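Glutamate ABC superfamily ATP binding cassette transporter, binding protein (Enterococcus faecium DO, PDB 5EYF) probably captures L-glutamate outside the cell and delivers it to an ABC transporter. Local coordinates at residues B[26-31]-B[198-203]; B[84-89]-B[96-101]; B[162-167]-B[186-191]. All coordinates share one frame; numbering follows the deposited sequence. Where two conformers were deposited one is given.

Contact 1. Residues B[26-31]-B[198-203]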
# COMPACT_ATOMS: atom_id res chain seq x y z
N ARG B 26 0.72 -18.75 -8.81
CA ARG B 26 1.18 -19.41 -7.59
C ARG B 26 1.19 -18.43 -6.43
O ARG B 26 1.60 -17.27 -6.58
CB ARG B 26 2.59 -19.99 -7.77
CG ARG B 26 2.97 -20.98 -6.66
CD ARG B 26 4.38 -21.56 -6.80
NE ARG B 26 5.38 -20.69 -6.19
CZ ARG B 26 5.77 -20.76 -4.92
NH1 ARG B 26 6.67 -19.90 -4.46
NH2 ARG B 26 5.27 -21.68 -4.11
N LEU B 27 0.74 -18.91 -5.27
CA LEU B 27 0.59 -18.20 -3.98
C LEU B 27 -0.77 -17.51 -3.86
O LEU B 27 -1.15 -17.13 -2.74
CB LEU B 27 1.71 -17.18 -3.69
CG LEU B 27 3.13 -17.74 -3.78
CD1 LEU B 27 4.17 -16.65 -3.45
CD2 LEU B 27 3.25 -18.93 -2.84
N PHE B 28 -1.48 -17.32 -4.98
CA PHE B 28 -2.78 -16.64 -4.93
C PHE B 28 -3.93 -17.50 -5.42
O PHE B 28 -4.91 -17.67 -4.69
CB PHE B 28 -2.72 -15.32 -5.71
CG PHE B 28 -1.91 -14.28 -5.02
CD1 PHE B 28 -2.47 -13.51 -4.01
CD2 PHE B 28 -0.57 -14.13 -5.33
CE1 PHE B 28 -1.70 -12.54 -3.35
CE2 PHE B 28 0.20 -13.18 -4.68
CZ PHE B 28 -0.38 -12.38 -3.68
N GLY B 29 -3.85 -18.03 -6.64
CA GLY B 29 -4.87 -18.92 -7.15
C GLY B 29 -4.21 -19.74 -8.21
O GLY B 29 -3.94 -19.24 -9.31
N MSE B 30 -4.00 -21.01 -7.91
CA MSE B 30 -3.27 -21.92 -8.79
C MSE B 30 -3.96 -23.26 -8.79
O MSE B 30 -4.15 -23.84 -7.73
CB MSE B 30 -1.85 -22.07 -8.29
CG MSE B 30 -1.19 -23.34 -8.71
SE MSE B 30 0.30 -22.86 -9.78
CE MSE B 30 -0.65 -22.29 -11.37
N MSE B 31 -4.32 -23.78 -9.96
CA MSE B 31 -4.93 -25.10 -10.02
C MSE B 31 -3.89 -26.17 -9.71
O MSE B 31 -2.85 -26.23 -10.36
CB MSE B 31 -5.54 -25.36 -11.39
CG MSE B 31 -5.98 -26.81 -11.55
SE MSE B 31 -7.38 -27.37 -10.30
CE MSE B 31 -8.84 -26.32 -11.00
N GLU B 198 0.04 -1.48 -5.44
CA GLU B 198 -1.01 -2.32 -6.04
C GLU B 198 -1.84 -2.90 -4.90
O GLU B 198 -1.65 -4.07 -4.53
CB GLU B 198 -0.42 -3.44 -6.90
CG GLU B 198 0.50 -2.97 -8.04
CD GLU B 198 -0.21 -2.27 -9.18
OE1 GLU B 198 -1.36 -2.58 -9.50
OE2 GLU B 198 0.41 -1.39 -9.81
N PRO B 199 -2.74 -2.12 -4.32
CA PRO B 199 -3.61 -2.66 -3.25
C PRO B 199 -4.69 -3.56 -3.85
O PRO B 199 -5.45 -3.12 -4.72
CB PRO B 199 -4.22 -1.41 -2.61
CG PRO B 199 -4.16 -0.38 -3.72
CD PRO B 199 -2.95 -0.67 -4.54
N TYR B 200 -4.76 -4.81 -3.40
CA TYR B 200 -5.77 -5.71 -3.94
C TYR B 200 -7.10 -5.55 -3.22
O TYR B 200 -7.15 -5.45 -1.98
CB TYR B 200 -5.34 -7.16 -3.78
CG TYR B 200 -4.10 -7.60 -4.51
CD1 TYR B 200 -3.50 -6.80 -5.49
CD2 TYR B 200 -3.57 -8.86 -4.26
CE1 TYR B 200 -2.38 -7.25 -6.16
CE2 TYR B 200 -2.46 -9.32 -4.93
CZ TYR B 200 -1.86 -8.51 -5.87
OH TYR B 200 -0.74 -9.00 -6.54
N GLY B 201 -8.18 -5.57 -4.00
CA GLY B 201 -9.52 -5.60 -3.46
C GLY B 201 -10.32 -6.72 -4.08
O GLY B 201 -9.94 -7.30 -5.10
N ILE B 202 -11.43 -7.05 -3.42
CA ILE B 202 -12.40 -7.99 -3.97
C ILE B 202 -13.41 -7.20 -4.78
O ILE B 202 -14.03 -6.27 -4.27
CB ILE B 202 -13.10 -8.78 -2.85
CG1 ILE B 202 -12.06 -9.62 -2.11
CG2 ILE B 202 -14.29 -9.65 -3.39
CD1 ILE B 202 -12.59 -10.17 -0.75
N ALA B 203 -13.58 -7.56 -6.06
CA ALA B 203 -14.49 -6.82 -6.91
C ALA B 203 -15.87 -7.47 -6.91
O ALA B 203 -15.99 -8.69 -7.04
CB ALA B 203 -13.94 -6.73 -8.33

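Contact 2. Residues B[84-89]-B[96-101]. With GLU (glutamic acid), chain E.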
# COMPACT_ATOMS: atom_id res chain seq x y z
N ALA B 84 -8.71 -12.08 -7.23
CA ALA B 84 -7.80 -12.55 -8.27
C ALA B 84 -6.74 -11.50 -8.50
O ALA B 84 -6.72 -10.86 -9.55
CB ALA B 84 -8.56 -12.86 -9.59
N THR B 85 -5.89 -11.27 -7.49
CA THR B 85 -4.76 -10.31 -7.53
C THR B 85 -5.15 -9.01 -8.22
O THR B 85 -4.43 -8.49 -9.07
CB THR B 85 -3.51 -10.93 -8.19
OG1 THR B 85 -3.77 -11.27 -9.58
CG2 THR B 85 -3.09 -12.18 -7.44
N MSE B 86 -6.30 -8.46 -7.84
CA MSE B 86 -6.88 -7.33 -8.58
C MSE B 86 -6.70 -5.99 -7.89
O MSE B 86 -7.26 -5.77 -6.83
CB MSE B 86 -8.36 -7.56 -8.80
CG MSE B 86 -8.95 -6.56 -9.81
SE MSE B 86 -10.76 -7.15 -10.20
CE MSE B 86 -11.32 -5.70 -11.34
N THR B 87 -5.93 -5.10 -8.51
CA THR B 87 -5.68 -3.81 -7.90
C THR B 87 -6.91 -2.91 -7.99
O THR B 87 -7.61 -2.86 -9.02
CB THR B 87 -4.50 -3.14 -8.61
OG1 THR B 87 -3.36 -3.99 -8.47
CG2 THR B 87 -4.18 -1.76 -8.03
N ILE B 88 -7.15 -2.18 -6.90
CA ILE B 88 -8.18 -1.14 -6.85
C ILE B 88 -7.68 0.08 -7.61
O ILE B 88 -6.63 0.65 -7.26
CB ILE B 88 -8.50 -0.77 -5.39
CG1 ILE B 88 -9.01 -2.00 -4.65
CG2 ILE B 88 -9.57 0.31 -5.34
CD1 ILE B 88 -9.31 -1.73 -3.21
N THR B 89 -8.45 0.51 -8.60
CA THR B 89 -8.16 1.75 -9.32
C THR B 89 -9.47 2.52 -9.51
O THR B 89 -10.54 1.93 -9.60
CB THR B 89 -7.50 1.53 -10.70
OG1 THR B 89 -8.47 1.04 -11.65
CG2 THR B 89 -6.28 0.59 -10.62
N VAL B 96 -16.85 -1.69 -11.30
CA VAL B 96 -17.14 -2.59 -10.19
C VAL B 96 -17.06 -1.80 -8.89
O VAL B 96 -16.55 -0.68 -8.84
CB VAL B 96 -16.15 -3.78 -10.15
CG1 VAL B 96 -16.08 -4.52 -11.49
CG2 VAL B 96 -14.75 -3.31 -9.72
N ASP B 97 -17.63 -2.37 -7.84
CA ASP B 97 -17.35 -1.92 -6.49
C ASP B 97 -16.24 -2.80 -5.94
O ASP B 97 -16.06 -3.94 -6.36
CB ASP B 97 -18.58 -2.02 -5.60
CG ASP B 97 -19.61 -0.94 -5.87
OD1 ASP B 97 -19.27 0.09 -6.52
OD2 ASP B 97 -20.77 -1.12 -5.41
N PHE B 98 -15.48 -2.26 -4.98
CA PHE B 98 -14.41 -3.01 -4.36
C PHE B 98 -14.60 -3.10 -2.85
O PHE B 98 -15.00 -2.11 -2.21
CB PHE B 98 -13.04 -2.36 -4.60
CG PHE B 98 -12.46 -2.60 -5.98
CD1 PHE B 98 -11.87 -3.81 -6.28
CD2 PHE B 98 -12.42 -1.58 -6.92
CE1 PHE B 98 -11.29 -4.04 -7.51
CE2 PHE B 98 -11.83 -1.79 -8.17
CZ PHE B 98 -11.25 -3.02 -8.47
N SER B 99 -14.24 -4.25 -2.29
CA SER B 99 -14.09 -4.38 -0.84
C SER B 99 -12.92 -3.52 -0.34
O SER B 99 -12.11 -2.95 -1.11
CB SER B 99 -13.79 -5.82 -0.44
OG SER B 99 -12.46 -6.20 -0.83
N ASP B 100 -12.80 -3.49 0.98
CA ASP B 100 -11.56 -3.05 1.62
C ASP B 100 -10.36 -3.82 1.07
O ASP B 100 -10.46 -4.99 0.65
CB ASP B 100 -11.66 -3.26 3.14
CG ASP B 100 -12.72 -2.38 3.78
OD1 ASP B 100 -13.02 -1.30 3.26
OD2 ASP B 100 -13.20 -2.76 4.86
N VAL B 101 -9.21 -3.15 1.11
CA VAL B 101 -7.94 -3.74 0.66
C VAL B 101 -7.60 -4.95 1.52
O VAL B 101 -7.69 -4.90 2.75
CB VAL B 101 -6.83 -2.69 0.71
CG1 VAL B 101 -5.41 -3.29 0.45
CG2 VAL B 101 -7.11 -1.57 -0.31
N GLU E . -2.62 -6.47 -9.66
CA GLU E . -2.43 -6.04 -11.05
C GLU E . -3.78 -5.76 -11.71
O GLU E . -4.84 -5.93 -11.09
CB GLU E . -1.64 -7.08 -11.87
CG GLU E . -2.10 -8.53 -11.69
CD GLU E . -3.43 -8.86 -12.37
OE1 GLU E . -4.12 -9.76 -11.88
OE2 GLU E . -3.75 -8.30 -13.45
OXT GLU E . -3.84 -5.34 -12.88

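Contact 3. Residues B[162-167]-B[186-191]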
# COMPACT_ATOMS: atom_id res chain seq x y z
N ALA B 162 9.60 -16.43 -22.12
CA ALA B 162 10.23 -15.43 -22.96
C ALA B 162 11.41 -14.79 -22.24
O ALA B 162 12.46 -14.54 -22.85
CB ALA B 162 9.23 -14.37 -23.39
N LEU B 163 11.28 -14.56 -20.93
CA LEU B 163 12.42 -14.06 -20.16
C LEU B 163 13.55 -15.08 -20.17
O LEU B 163 14.72 -14.73 -20.38
CB LEU B 163 11.99 -13.74 -18.72
CG LEU B 163 13.10 -13.16 -17.86
CD1 LEU B 163 13.52 -11.77 -18.35
CD2 LEU B 163 12.66 -13.07 -16.39
N GLN B 164 13.21 -16.36 -19.97
CA GLN B 164 14.22 -17.41 -19.85
C GLN B 164 15.03 -17.55 -21.14
O GLN B 164 16.23 -17.82 -21.09
CB GLN B 164 13.55 -18.75 -19.49
CG GLN B 164 13.06 -18.89 -18.02
CD GLN B 164 12.48 -20.29 -17.76
OE1 GLN B 164 11.46 -20.67 -18.34
NE2 GLN B 164 13.14 -21.06 -16.91
N SER B 165 14.39 -17.36 -22.30
CA SER B 165 15.03 -17.49 -23.60
C SER B 165 15.49 -16.15 -24.17
O SER B 165 15.82 -16.06 -25.36
CB SER B 165 14.10 -18.21 -24.59
OG SER B 165 12.86 -17.53 -24.68
N GLY B 166 15.52 -15.10 -23.34
CA GLY B 166 16.19 -13.88 -23.74
C GLY B 166 15.41 -13.03 -24.69
O GLY B 166 15.99 -12.15 -25.34
N GLN B 167 14.11 -13.28 -24.82
CA GLN B 167 13.28 -12.51 -25.72
C GLN B 167 12.96 -11.15 -25.14
O GLN B 167 12.57 -10.23 -25.87
CB GLN B 167 12.00 -13.28 -26.01
CG GLN B 167 12.35 -14.70 -26.49
CD GLN B 167 11.17 -15.52 -26.97
OE1 GLN B 167 10.03 -15.22 -26.65
NE2 GLN B 167 11.45 -16.54 -27.77
N PRO B 186 15.57 -20.34 -9.53
CA PRO B 186 16.63 -19.64 -8.78
C PRO B 186 17.62 -18.84 -9.63
O PRO B 186 18.41 -18.09 -9.05
CB PRO B 186 17.33 -20.78 -8.04
CG PRO B 186 16.99 -22.02 -8.81
CD PRO B 186 15.61 -21.80 -9.34
N GLU B 187 17.62 -18.97 -10.96
CA GLU B 187 18.49 -18.15 -11.77
C GLU B 187 18.01 -16.71 -11.90
O GLU B 187 18.70 -15.90 -12.53
CB GLU B 187 18.64 -18.75 -13.18
CG GLU B 187 19.52 -19.97 -13.27
CD GLU B 187 19.70 -20.41 -14.71
OE1 GLU B 187 19.41 -21.59 -15.02
OE2 GLU B 187 20.13 -19.57 -15.53
N TYR B 188 16.83 -16.40 -11.35
CA TYR B 188 16.16 -15.12 -11.54
C TYR B 188 15.87 -14.49 -10.19
O TYR B 188 15.66 -15.20 -9.20
CB TYR B 188 14.87 -15.30 -12.34
CG TYR B 188 15.19 -15.87 -13.69
CD1 TYR B 188 15.41 -15.04 -14.77
CD2 TYR B 188 15.32 -17.24 -13.87
CE1 TYR B 188 15.74 -15.54 -15.99
CE2 TYR B 188 15.66 -17.75 -15.09
CZ TYR B 188 15.87 -16.88 -16.14
OH TYR B 188 16.20 -17.39 -17.36
N GLU B 189 15.85 -13.16 -10.15
CA GLU B 189 15.60 -12.46 -8.89
C GLU B 189 14.81 -11.19 -9.16
O GLU B 189 14.86 -10.61 -10.26
CB GLU B 189 16.91 -12.14 -8.15
CG GLU B 189 17.84 -11.16 -8.86
CD GLU B 189 19.17 -10.98 -8.13
OE1 GLU B 189 19.28 -11.46 -6.98
OE2 GLU B 189 20.11 -10.37 -8.69
N LEU B 190 14.09 -10.74 -8.13
CA LEU B 190 13.50 -9.41 -8.15
C LEU B 190 14.59 -8.37 -7.92
O LEU B 190 15.53 -8.59 -7.15
CB LEU B 190 12.40 -9.26 -7.08
CG LEU B 190 11.00 -9.85 -7.33
CD1 LEU B 190 11.07 -11.38 -7.29
CD2 LEU B 190 10.00 -9.35 -6.31
N VAL B 191 14.50 -7.25 -8.64
CA VAL B 191 15.47 -6.17 -8.50
C VAL B 191 14.74 -4.85 -8.44
O VAL B 191 13.74 -4.64 -9.15
CB VAL B 191 16.51 -6.13 -9.65
CG1 VAL B 191 17.35 -7.41 -9.68
CG2 VAL B 191 15.85 -5.91 -11.01
O HOH W 1 16.18 -20.54 -16.77

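Contact 1. Residues B[26-31]-B[198-203]
Phe28 and Tyr200 meet just behind the glutamate site, in the buried middle of the chain, where a turn carrying a classic beta bulge approaches strand 198-205. The bulge is defined by Phe28 and Gly29 both facing Thr25, and from it the Phe28 ring points at Tyr200. The backbones stay well apart, with the CA atoms of Phe28 and Tyr200 11.4 Å from each other, so the rings alone span the gap. They form an offset edge-to-face pair: the centroids are 5.7 Å apart, the planes stand at 69°, and the edge of Tyr200 is turned toward the face of Phe28. The closest atoms are Phe28 CE1 and Tyr200 CE2, at 3.7 Å, and CE1 lies near the plane of the tyrosine ring. Phe28 CZ is almost as near, 3.9 Å from the same Tyr200 CE2, so one tyrosine corner meets two neighbouring phenylalanine atoms. In Tyr200, CG sits beside the backbone N (chi1 -64°), which sends the ring out from the strand toward Phe28. Phe103 packs against both rings, giving a small aromatic cluster. Tyr200 also borders the bound glutamate. The chemistry is therefore divided along this side chain, consistent with a ring held by apolar packing while its OH bonds Asp174 OD2, the carboxylate oxygen that also receives a ligand bond.

Contact 2. Residues B[84-89]-B[96-101]
Phe98 leaves its strand with CB already against Ile88, whose CD1 is 4.0 Å from Phe98 CB. Here, at the root of the side chain, Ile88 CD1 also reaches Val101 CG2, 3.6 Å off. Because CG stands beside the backbone N (chi1 -78°), the ring is carried along the flank of that isoleucine, and the two side chains run past each other in opposite directions. At Phe98 CG the nearest partner is Ile88 CG1, 3.7 Å away. This methylene sits over one ring face, only 20° off the normal, which meets the geometry of a CH-pi contact. Val96 CG2 covers the opposite face, so the ring is clamped between two aliphatic branches. Further out, Phe98 CD2 meets Ile88 CG2, while CE1 faces the selenium of Met86, a selenomethionine, at 4.1 Å in an oblique Met-aromatic contact. On the other side of the ring CE2 comes nearest Ile88 CA, with the N of Thr89, the N-cap residue of helix 90-93, just beyond.

The loop gripped here belongs to the ligand cleft of the solute-binding fold: on its other side Thr87 N donates to GLU O over 2.9 Å in a nearly straight bond (174°), and Thr85 OG1 holds GLU OE1. The ligand's amino N donates to both Thr85 O and Thr87 OG1, and the latter is also bonded to Glu198.

At the tip, Phe98 CZ touches Thr87 O at 3.7 Å, a carbonyl that receives Arg92 NH1, and Met86 CE at 3.9 Å.

Contact 3. Residues B[162-167]-B[186-191]
Tyr188 lies against the last turn of helix 156-164, meeting Leu163 and Gln164 just where a Schellman motif ends that helix. The motif is evident from two backbone bonds, Gln167 N to Ala162 O and Gly166 N to Leu163 O, with Gly166 at positive phi (77°) as the C-prime residue. Strand 188-191 presents the tyrosine, whose CB points at the helix and whose ring continues that way.

The two helical partners approach in different ways. Leu163 slides past the ring in the opposite direction: its CG stands anti to the backbone N (chi1 -178°), which brings the CD2 branch to 3.8 Å from Tyr188 CD1, with CE1 the next ring atom along. This is purely apolar packing, and the leucine also rests on Leu110 of strand 103-112 and Leu130 of strand 128-132, while Phe160 meets the tyrosine ring edge-to-face. Gln164 instead crosses the tyrosine at about a right angle, laying its aliphatic part against the phenol end. Gln164 CG is 3.5 Å from Tyr188 OH and 3.9 Å from Tyr188 CZ, while the backbone comes nearer still, with Gln164 CA 3.2 Å from that oxygen.

So the hydroxyl is set against carbon on the helix side and finds a polar partner in water. Gln164 has two conformers, and the water link through NE2 holds for this one and is less certain for the other. Here the amide plane stands 71° from the ring and NE2 donates to a water at 3.1 Å. That water lies in the ring plane at its edge, 3.2 Å from Tyr188 OH.

In the fold
Contacts 1 and 2 are buried and adjoin each other at the glutamate site, their centres 10 Å apart; contact 3 lies 29 Å from contact 2 between centres, across the middle of the chain, with a buried interior of Leu163 and Tyr188 and an exposed margin at Gln164. Strands 96-98 and 198-205 pair antiparallel, so contacts 1 and 2 have neighbouring strands in the same sheet, and Thr85 packs on both Phe28 and Tyr200. All three contacts reach this mixed sheet, contact 3 through strand 188-191. Each depends on an aromatic side chain, but its surroundings differ: another ring in contact 1, aliphatic branches and selenium in contact 2, a helix end and a water in contact 3.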